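Outer membrane lipoprotein carrier protein LolA (Thermus thermophilus, PDB 2YZY) is of unknown function but probably binds lipid or lipoprotein acyl chains and carries them across the periplasm. Local coordinates at residues Thr21-Thr26 with Val175-Thr181. Residues are numbered along the deposited sequence; the frame is centred on the assembly and turned at random.
Sequences TPWQAT and VVEFKRT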
# COMPACT_ATOMS: atom_id res chain seq x y z
N THR A 21 -11.59 -7.54 7.02
CA THR A 21 -11.45 -7.29 8.45
C THR A 21 -10.17 -6.48 8.66
O THR A 21 -9.32 -6.43 7.77
CB THR A 21 -11.36 -8.61 9.26
OG1 THR A 21 -10.32 -9.43 8.73
CG2 THR A 21 -12.69 -9.36 9.19
N PRO A 22 -10.01 -5.84 9.83
CA PRO A 22 -8.82 -5.03 10.08
C PRO A 22 -7.49 -5.77 9.96
O PRO A 22 -7.36 -6.93 10.35
CB PRO A 22 -9.05 -4.50 11.50
CG PRO A 22 -10.54 -4.47 11.62
CD PRO A 22 -10.95 -5.76 10.96
N TRP A 23 -6.50 -5.07 9.41
CA TRP A 23 -5.18 -5.65 9.26
C TRP A 23 -4.12 -4.56 9.20
O TRP A 23 -4.43 -3.38 9.02
CB TRP A 23 -5.10 -6.52 7.99
CG TRP A 23 -5.43 -5.80 6.71
CD1 TRP A 23 -6.66 -5.71 6.11
CD2 TRP A 23 -4.53 -5.05 5.89
NE1 TRP A 23 -6.57 -4.94 4.97
CE2 TRP A 23 -5.27 -4.52 4.81
CE3 TRP A 23 -3.16 -4.76 5.97
CZ2 TRP A 23 -4.70 -3.72 3.82
CZ3 TRP A 23 -2.58 -3.97 4.98
CH2 TRP A 23 -3.36 -3.45 3.92
N GLN A 24 -2.87 -4.96 9.40
CA GLN A 24 -1.75 -4.04 9.33
C GLN A 24 -0.59 -4.77 8.69
O GLN A 24 -0.57 -6.01 8.66
CB GLN A 24 -1.40 -3.49 10.72
CG GLN A 24 -1.20 -4.51 11.84
CD GLN A 24 -1.16 -3.84 13.21
OE1 GLN A 24 -2.06 -3.08 13.56
NE2 GLN A 24 -0.13 -4.12 13.98
N ALA A 25 0.36 -4.01 8.16
CA ALA A 25 1.49 -4.61 7.49
C ALA A 25 2.68 -3.67 7.44
O ALA A 25 2.58 -2.50 7.79
CB ALA A 25 1.10 -5.01 6.07
N THR A 26 3.81 -4.22 7.02
CA THR A 26 5.03 -3.45 6.87
C THR A 26 5.40 -3.53 5.40
O THR A 26 5.46 -4.62 4.83
CB THR A 26 6.17 -4.05 7.71
OG1 THR A 26 5.80 -4.02 9.09
CG2 THR A 26 7.47 -3.25 7.51
N VAL A 175 5.55 -6.52 0.74
CA VAL A 175 4.81 -6.51 2.00
C VAL A 175 5.58 -7.56 2.81
O VAL A 175 5.33 -8.76 2.67
CB VAL A 175 3.34 -6.95 1.80
CG1 VAL A 175 2.61 -6.93 3.14
CG2 VAL A 175 2.66 -6.03 0.81
N VAL A 176 6.51 -7.09 3.64
CA VAL A 176 7.37 -7.99 4.42
C VAL A 176 6.83 -8.51 5.74
O VAL A 176 7.35 -9.49 6.27
CB VAL A 176 8.75 -7.34 4.67
CG1 VAL A 176 9.46 -7.10 3.34
CG2 VAL A 176 8.58 -6.02 5.40
N GLU A 177 5.80 -7.86 6.27
CA GLU A 177 5.16 -8.29 7.51
C GLU A 177 3.67 -8.02 7.35
O GLU A 177 3.29 -7.05 6.70
CB GLU A 177 5.70 -7.53 8.73
CG GLU A 177 7.19 -7.75 8.98
CD GLU A 177 7.70 -7.04 10.22
OE1 GLU A 177 7.37 -5.86 10.42
OE2 GLU A 177 8.45 -7.68 10.99
N PHE A 178 2.85 -8.88 7.93
CA PHE A 178 1.40 -8.75 7.83
C PHE A 178 0.75 -9.39 9.05
O PHE A 178 1.22 -10.41 9.55
CB PHE A 178 0.89 -9.47 6.57
CG PHE A 178 -0.62 -9.51 6.46
CD1 PHE A 178 -1.32 -8.44 5.91
CD2 PHE A 178 -1.33 -10.62 6.91
CE1 PHE A 178 -2.71 -8.46 5.81
CE2 PHE A 178 -2.73 -10.65 6.82
CZ PHE A 178 -3.42 -9.57 6.27
N LYS A 179 -0.35 -8.79 9.50
CA LYS A 179 -1.06 -9.31 10.66
C LYS A 179 -2.50 -8.83 10.69
O LYS A 179 -2.77 -7.66 10.46
CB LYS A 179 -0.34 -8.85 11.94
CG LYS A 179 -1.15 -8.99 13.22
CD LYS A 179 -0.43 -8.32 14.38
CE LYS A 179 -1.27 -8.35 15.65
NZ LYS A 179 -1.61 -9.74 16.06
N ARG A 180 -3.42 -9.75 10.94
CA ARG A 180 -4.82 -9.37 11.06
C ARG A 180 -4.93 -8.91 12.50
O ARG A 180 -4.30 -9.48 13.40
CB ARG A 180 -5.75 -10.57 10.81
CG ARG A 180 -5.87 -10.93 9.33
CD ARG A 180 -7.08 -11.81 9.08
NE ARG A 180 -7.32 -11.99 7.65
CZ ARG A 180 -6.54 -12.70 6.84
NH1 ARG A 180 -5.45 -13.29 7.31
NH2 ARG A 180 -6.84 -12.80 5.55
N THR A 181 -5.72 -7.87 12.75
CA THR A 181 -5.82 -7.35 14.10
C THR A 181 -7.13 -6.60 14.28
O THR A 181 -8.08 -6.78 13.53
CB THR A 181 -4.63 -6.39 14.35
OG1 THR A 181 -4.68 -5.89 15.69
CG2 THR A 181 -4.68 -5.23 13.37
O HOH W 1 -2.58 -4.09 15.95
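Trp23 CG is tucked between its own N and carbonyl carbon (chi1 58°) and Phe178 CG stands anti to its backbone N (chi1 174°), carrying the ring onward along its strand toward the Arg180 end; together these torsions bring the rings alongside. The two side chains cross at about a right angle, Phe178 CE1 reaching Trp23 CE3 at 3.7 Å with the five-membered ring of Trp23 and the Phe178 ring tilted 33° apart. Small Ala25, on the same face, fits at the edge of the Phe178 ring, its CB 3.1 Å from Glu177 O and 3.8 Å from Val175 CG1.

The backbones pair antiparallel. Gln24 and Lys179 exchange two hydrogen bonds, and Thr181 N adds another to Pro22 O. At the other end Val176 and Glu177 both face Thr26, a classic beta bulge: Thr26 N donates to Glu177 O at 2.9 Å, and Val176 N to Thr26 O.

On the opposite face Thr26 and Glu177 run side by side. Thr26 OG1 donates to the anti lone pair of Glu177 OE1 at 2.8 Å, while its CG2 packs on Val176 CG2 at 3.7 Å, work that suits a beta-branched hydroxyl residue. A valine here would probably leave the Glu177 carboxylate without this donor and freer to turn. Farther along, a water donates to Gln24 OE1 at 2.6 Å and is also hydrogen-bonded to Thr181 OG1, whose methyl touches the same amide oxygen.

Arg180, on the face of Trp23, brings NH1 to the Phe178 ring edge, in its plane, while NH2 salt-bridges Asp154 and hydrogen-bonds Asn18 O of helix 7-18. The pairing joins the first strand, 23-30, to the late strand 169-180 within the curved antiparallel array of the LolA-like fold, with strand 39-47 flanking the former and strand 156-163 the latter.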